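Local atomic coordinates of GH26A (PDB entry 6Q75), a protein that probably hydrolyses beta-linked polysaccharides such as beta-mannans, as a glycoside hydrolase of family 26. Residues S125-L139 / F183-L197. Numbering follows the deposited sequence.
Sequences SVQGEISKKEWDDML and FWWGNKKGKDGFVKL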
loop_
_atom_site.group_PDB
_atom_site.type_symbol
_atom_site.label_atom_id
_atom_site.label_comp_id
_atom_site.label_asym_id
_atom_site.label_seq_id
_atom_site.Cartn_x
_atom_site.Cartn_y
_atom_site.Cartn_z
ATOM N N SER A 125 -2.799 14.391 -14.362
ATOM C CA SER A 125 -1.441 13.942 -14.085
ATOM C C SER A 125 -1.431 12.513 -13.567
ATOM O O SER A 125 -0.945 11.612 -14.257
ATOM C CB SER A 125 -0.767 14.895 -13.084
ATOM O OG SER A 125 0.646 14.775 -13.130
ATOM N N VAL A 126 -2.014 12.281 -12.400
ATOM C CA VAL A 126 -2.046 10.940 -11.804
ATOM C C VAL A 126 -2.707 9.946 -12.756
ATOM O O VAL A 126 -2.204 8.835 -12.976
ATOM C CB VAL A 126 -2.788 10.997 -10.463
ATOM C CG1 VAL A 126 -2.793 9.612 -9.797
ATOM C CG2 VAL A 126 -2.143 12.044 -9.550
ATOM N N GLN A 127 -3.825 10.349 -13.364
ATOM C CA GLN A 127 -4.531 9.543 -14.355
ATOM C C GLN A 127 -4.359 10.089 -15.771
ATOM O O GLN A 127 -5.163 9.785 -16.658
ATOM C CB GLN A 127 -6.012 9.433 -13.968
ATOM C CG GLN A 127 -6.185 8.844 -12.569
ATOM C CD GLN A 127 -7.549 8.202 -12.342
ATOM O OE1 GLN A 127 -8.543 8.615 -12.927
ATOM N NE2 GLN A 127 -7.594 7.202 -11.467
ATOM N N GLY A 128 -3.295 10.877 -16.015
ATOM C CA GLY A 128 -3.036 11.417 -17.336
ATOM C C GLY A 128 -2.365 10.404 -18.256
ATOM O O GLY A 128 -1.946 9.335 -17.831
ATOM N N GLU A 129 -2.350 10.721 -19.552
ATOM C CA GLU A 129 -1.688 9.869 -20.533
ATOM C C GLU A 129 -0.178 10.101 -20.511
ATOM O O GLU A 129 0.288 11.214 -20.265
ATOM C CB GLU A 129 -2.226 10.146 -21.943
ATOM N N ILE A 130 0.582 9.040 -20.788
ATOM C CA ILE A 130 2.038 9.115 -20.893
ATOM C C ILE A 130 2.476 8.343 -22.130
ATOM O O ILE A 130 1.975 7.247 -22.397
ATOM C CB ILE A 130 2.716 8.582 -19.618
ATOM C CG1 ILE A 130 4.231 8.765 -19.700
ATOM C CG2 ILE A 130 2.283 7.118 -19.345
ATOM C CD1 ILE A 130 4.938 8.524 -18.395
ATOM N N SER A 131 3.397 8.915 -22.909
ATOM C CA SER A 131 3.794 8.211 -24.114
ATOM C C SER A 131 4.839 7.143 -23.810
ATOM O O SER A 131 5.480 7.139 -22.756
ATOM C CB SER A 131 4.358 9.183 -25.148
ATOM O OG SER A 131 5.679 9.529 -24.781
ATOM N N LYS A 132 5.021 6.236 -24.771
ATOM C CA LYS A 132 6.068 5.227 -24.637
ATOM C C LYS A 132 7.443 5.875 -24.483
ATOM O O LYS A 132 8.243 5.451 -23.644
ATOM C CB LYS A 132 6.046 4.288 -25.844
ATOM C CG LYS A 132 7.068 3.173 -25.803
ATOM N N LYS A 133 7.722 6.932 -25.253
ATOM C CA LYS A 133 9.023 7.597 -25.139
ATOM C C LYS A 133 9.197 8.289 -23.791
ATOM O O LYS A 133 10.292 8.252 -23.208
ATOM C CB LYS A 133 9.211 8.601 -26.277
ATOM C CG LYS A 133 10.640 9.080 -26.435
ATOM C CD LYS A 133 10.814 10.432 -25.800
ATOM N N GLU A 134 8.145 8.949 -23.291
ATOM C CA GLU A 134 8.242 9.593 -21.987
ATOM C C GLU A 134 8.459 8.561 -20.892
ATOM O O GLU A 134 9.204 8.800 -19.939
ATOM C CB GLU A 134 6.980 10.405 -21.695
ATOM C CG GLU A 134 6.879 11.678 -22.515
ATOM C CD GLU A 134 5.474 12.241 -22.584
ATOM O OE1 GLU A 134 4.526 11.613 -22.065
ATOM O OE2 GLU A 134 5.316 13.331 -23.178
ATOM N N TRP A 135 7.775 7.420 -20.997
ATOM C CA TRP A 135 7.990 6.325 -20.054
ATOM C C TRP A 135 9.429 5.828 -20.138
ATOM O O TRP A 135 10.127 5.709 -19.117
ATOM C CB TRP A 135 6.989 5.197 -20.352
ATOM C CG TRP A 135 7.211 3.977 -19.510
ATOM C CD1 TRP A 135 7.994 2.903 -19.818
ATOM C CD2 TRP A 135 6.644 3.710 -18.227
ATOM N NE1 TRP A 135 7.969 1.989 -18.794
ATOM C CE2 TRP A 135 7.148 2.459 -17.802
ATOM C CE3 TRP A 135 5.764 4.409 -17.388
ATOM C CZ2 TRP A 135 6.803 1.886 -16.572
ATOM C CZ3 TRP A 135 5.422 3.826 -16.151
ATOM C CH2 TRP A 135 5.933 2.585 -15.770
ATOM N N ASP A 136 9.898 5.564 -21.361
ATOM C CA ASP A 136 11.256 5.063 -21.553
ATOM C C ASP A 136 12.284 6.051 -21.009
ATOM O O ASP A 136 13.253 5.647 -20.358
ATOM C CB ASP A 136 11.517 4.805 -23.042
ATOM C CG ASP A 136 10.759 3.588 -23.585
ATOM O OD1 ASP A 136 10.179 2.815 -22.790
ATOM O OD2 ASP A 136 10.733 3.415 -24.827
ATOM N N ASP A 137 12.072 7.354 -21.239
ATOM C CA ASP A 137 13.033 8.366 -20.784
ATOM C C ASP A 137 13.110 8.425 -19.266
ATOM O O ASP A 137 14.195 8.588 -18.693
ATOM C CB ASP A 137 12.678 9.747 -21.336
ATOM C CG ASP A 137 13.232 9.981 -22.732
ATOM O OD1 ASP A 137 13.884 9.065 -23.286
ATOM O OD2 ASP A 137 12.984 11.070 -23.295
ATOM N N MET A 138 11.976 8.289 -18.596
ATOM C CA MET A 138 11.981 8.305 -17.145
ATOM C C MET A 138 12.794 7.140 -16.587
ATOM O O MET A 138 13.299 7.224 -15.469
ATOM C CB MET A 138 10.529 8.190 -16.660
ATOM C CG MET A 138 10.339 7.839 -15.198
ATOM S SD MET A 138 8.619 7.339 -14.859
ATOM C CE MET A 138 8.675 5.649 -15.461
ATOM N N LEU A 139 12.973 6.076 -17.364
ATOM C CA LEU A 139 13.737 4.917 -16.929
ATOM C C LEU A 139 15.130 4.906 -17.524
ATOM O O LEU A 139 15.771 3.854 -17.549
ATOM C CB LEU A 139 13.007 3.629 -17.298
ATOM C CG LEU A 139 11.622 3.551 -16.675
ATOM C CD1 LEU A 139 10.891 2.282 -17.131
ATOM C CD2 LEU A 139 11.754 3.589 -15.167
ATOM N N PHE A 183 -4.098 4.651 -13.986
ATOM C CA PHE A 183 -2.975 5.490 -13.569
ATOM C C PHE A 183 -1.919 5.563 -14.665
ATOM O O PHE A 183 -1.788 4.658 -15.488
ATOM C CB PHE A 183 -2.344 4.929 -12.287
ATOM C CG PHE A 183 -3.211 5.056 -11.056
ATOM C CD1 PHE A 183 -3.830 6.255 -10.738
ATOM C CD2 PHE A 183 -3.396 3.968 -10.207
ATOM C CE1 PHE A 183 -4.608 6.369 -9.590
ATOM C CE2 PHE A 183 -4.190 4.069 -9.083
ATOM C CZ PHE A 183 -4.787 5.267 -8.760
ATOM N N TRP A 184 -1.110 6.640 -14.642
ATOM C CA TRP A 184 -0.109 6.778 -15.695
ATOM C C TRP A 184 0.918 5.652 -15.658
ATOM O O TRP A 184 1.505 5.321 -16.690
ATOM C CB TRP A 184 0.592 8.144 -15.615
ATOM C CG TRP A 184 1.411 8.410 -14.380
ATOM C CD1 TRP A 184 1.035 9.136 -13.291
ATOM C CD2 TRP A 184 2.778 8.024 -14.154
ATOM N NE1 TRP A 184 2.074 9.195 -12.377
ATOM C CE2 TRP A 184 3.153 8.527 -12.891
ATOM C CE3 TRP A 184 3.707 7.284 -14.890
ATOM C CZ2 TRP A 184 4.426 8.301 -12.334
ATOM C CZ3 TRP A 184 4.974 7.070 -14.341
ATOM C CH2 TRP A 184 5.314 7.576 -13.072
ATOM N N TRP A 185 1.163 5.064 -14.496
ATOM C CA TRP A 185 2.091 3.946 -14.391
ATOM C C TRP A 185 1.419 2.597 -14.653
ATOM O O TRP A 185 2.064 1.549 -14.499
ATOM C CB TRP A 185 2.747 3.946 -13.006
ATOM C CG TRP A 185 1.765 3.776 -11.879
ATOM C CD1 TRP A 185 1.269 2.592 -11.389
ATOM C CD2 TRP A 185 1.209 4.808 -11.072
ATOM N NE1 TRP A 185 0.401 2.835 -10.345
ATOM C CE2 TRP A 185 0.347 4.184 -10.126
ATOM C CE3 TRP A 185 1.312 6.205 -11.081
ATOM C CZ2 TRP A 185 -0.373 4.908 -9.193
ATOM C CZ3 TRP A 185 0.599 6.932 -10.153
ATOM C CH2 TRP A 185 -0.251 6.278 -9.218
ATOM N N GLY A 186 0.143 2.603 -15.035
ATOM C CA GLY A 186 -0.610 1.375 -15.185
ATOM C C GLY A 186 -0.510 0.760 -16.565
ATOM O O GLY A 186 -0.227 1.437 -17.561
ATOM N N ASN A 187 -0.747 -0.553 -16.599
ATOM C CA ASN A 187 -0.738 -1.344 -17.830
ATOM C C ASN A 187 0.516 -1.113 -18.676
ATOM O O ASN A 187 0.442 -0.925 -19.886
ATOM C CB ASN A 187 -1.983 -1.049 -18.669
ATOM C CG ASN A 187 -2.155 -2.031 -19.806
ATOM O OD1 ASN A 187 -1.744 -3.178 -19.706
ATOM N ND2 ASN A 187 -2.761 -1.581 -20.895
ATOM N N LYS A 188 1.692 -1.160 -18.036
ATOM C CA LYS A 188 2.977 -1.063 -18.725
ATOM C C LYS A 188 3.584 -2.462 -18.737
ATOM O O LYS A 188 4.208 -2.890 -17.768
ATOM C CB LYS A 188 3.874 -0.059 -18.040
ATOM C CG LYS A 188 3.263 1.338 -17.984
ATOM C CD LYS A 188 3.217 1.999 -19.384
ATOM C CE LYS A 188 2.612 3.415 -19.298
ATOM N NZ LYS A 188 1.160 3.457 -18.991
ATOM N N LYS A 189 3.362 -3.192 -19.822
ATOM C CA LYS A 189 3.793 -4.584 -19.857
ATOM C C LYS A 189 5.243 -4.733 -20.326
ATOM O O LYS A 189 5.857 -3.810 -20.870
ATOM C CB LYS A 189 2.848 -5.409 -20.744
ATOM C CG LYS A 189 1.408 -5.516 -20.158
ATOM C CD LYS A 189 0.627 -6.671 -20.776
ATOM C CE LYS A 189 -0.833 -6.749 -20.284
ATOM N NZ LYS A 189 -1.726 -5.741 -20.959
ATOM N N GLY A 190 5.800 -5.917 -20.083
ATOM C CA GLY A 190 7.089 -6.270 -20.645
ATOM C C GLY A 190 8.265 -5.868 -19.769
ATOM O O GLY A 190 8.133 -5.183 -18.754
ATOM N N LYS A 191 9.450 -6.310 -20.192
ATOM C CA LYS A 191 10.651 -6.126 -19.380
ATOM C C LYS A 191 11.014 -4.654 -19.228
ATOM O O LYS A 191 11.646 -4.277 -18.237
ATOM C CB LYS A 191 11.825 -6.904 -19.986
ATOM C CG LYS A 191 12.425 -6.270 -21.212
ATOM N N ASP A 192 10.618 -3.808 -20.178
ATOM C CA ASP A 192 10.865 -2.382 -20.056
ATOM C C ASP A 192 9.664 -1.633 -19.510
ATOM O O ASP A 192 9.652 -0.396 -19.532
ATOM C CB ASP A 192 11.309 -1.806 -21.403
ATOM C CG ASP A 192 12.634 -2.390 -21.864
ATOM O OD1 ASP A 192 13.458 -2.756 -20.997
ATOM O OD2 ASP A 192 12.844 -2.499 -23.090
ATOM N N GLY A 193 8.661 -2.354 -18.996
ATOM C CA GLY A 193 7.506 -1.704 -18.430
ATOM C C GLY A 193 7.569 -1.541 -16.926
ATOM O O GLY A 193 8.575 -1.109 -16.371
ATOM N N PHE A 194 6.473 -1.887 -16.262
ATOM C CA PHE A 194 6.336 -1.581 -14.844
ATOM C C PHE A 194 7.480 -2.162 -14.030
ATOM O O PHE A 194 7.953 -1.525 -13.082
ATOM C CB PHE A 194 5.013 -2.122 -14.300
ATOM C CG PHE A 194 4.808 -1.804 -12.855
ATOM C CD1 PHE A 194 4.386 -0.540 -12.474
ATOM C CD2 PHE A 194 5.093 -2.741 -11.871
ATOM C CE1 PHE A 194 4.195 -0.225 -11.119
ATOM C CE2 PHE A 194 4.923 -2.438 -10.514
ATOM C CZ PHE A 194 4.482 -1.186 -10.144
ATOM N N VAL A 195 7.909 -3.384 -14.353
ATOM C CA VAL A 195 8.883 -4.031 -13.469
ATOM C C VAL A 195 10.171 -3.228 -13.436
ATOM O O VAL A 195 10.900 -3.258 -12.437
ATOM C CB VAL A 195 9.147 -5.499 -13.864
ATOM C CG1 VAL A 195 7.854 -6.323 -13.746
ATOM C CG2 VAL A 195 9.779 -5.606 -15.239
ATOM N N LYS A 196 10.460 -2.480 -14.508
ATOM C CA LYS A 196 11.677 -1.674 -14.522
ATOM C C LYS A 196 11.511 -0.410 -13.680
ATOM O O LYS A 196 12.477 0.036 -13.041
ATOM C CB LYS A 196 12.059 -1.332 -15.965
ATOM C CG LYS A 196 13.422 -0.631 -16.081
ATOM C CD LYS A 196 13.747 -0.222 -17.506
ATOM C CE LYS A 196 15.270 -0.099 -17.697
ATOM N NZ LYS A 196 15.703 -0.034 -19.131
ATOM N N LEU A 197 10.304 0.170 -13.662
ATOM C CA LEU A 197 10.025 1.264 -12.737
ATOM C C LEU A 197 10.141 0.799 -11.288
ATOM O O LEU A 197 10.734 1.487 -10.452
ATOM C CB LEU A 197 8.630 1.851 -13.003
ATOM C CG LEU A 197 8.127 2.878 -11.975
ATOM C CD1 LEU A 197 9.109 4.069 -11.934
ATOM C CD2 LEU A 197 6.685 3.380 -12.295
HETATM O O HOH W 1 11.436 1.547 -20.579
#
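Trp135 reaches from helix 132-138 into the loop that leads to helix 194-208. Its NE1 donates to Asp192 O at 3.0 Å, in the carbonyl plane and on a lone pair. The acceptor also lies nearly in the indole plane. A water donates to the same Asp192 O and to Asp136 OD1, giving this carbonyl two donors.

Lys188 CG covers one face of the Trp135 six-membered ring, a CH-pi contact 3.7 Å from the centroid. Met138 CE lies over the opposite face. The Lys188 chain bends at chi2 (-70°) and chi4 (-70°), so its aliphatic part crosses the indole while NZ turns back to its own loop. There NZ donates to Gly186 O at 2.8 Å and, from above the carbonyl plane, to Trp184 O. Ile130 CG2 packs against Lys188 CE.

Trp135 CZ3 meets Trp184 CZ3 at 3.7 Å, the two side chains crossing at about a right angle. Met138 SD adds an oblique Met-aromatic contact to Trp184. Replacing Trp135 with alanine is likely to leave Asp192 O without its indole donor and to open a gap between Lys188 and Met138.

At the other end, Trp184 N donates to Val126 O at 3.0 Å. Trp184 NE1 is satisfied by Val111 O, and Trp185 NE1 by His176 O. Val126 CG1 packs on Phe183 CD1 at 3.6 Å. The Phe183 side chain also lies close to a bound Tris molecule, probably from the crystallisation liquor, which may mark a pocket.

Glu134 N donates to Ser131 OG at 2.9 Å and Ser131 N to Glu134 OE1 at 3.0 Å, a capping box at the start of helix 132-138. Leu139 CD2 rests on Leu197 CA, while Met138 and Leu197 both touch Trp149 of helix 144-165. The contact thus joins the connections after strands 104-108 and 170-173, neighbouring parallel strands of the family's (beta/alpha)8 barrel; the first carries helices 122-126 and 132-138, the second runs into helix 194-208, and helix 144-165 packs alongside.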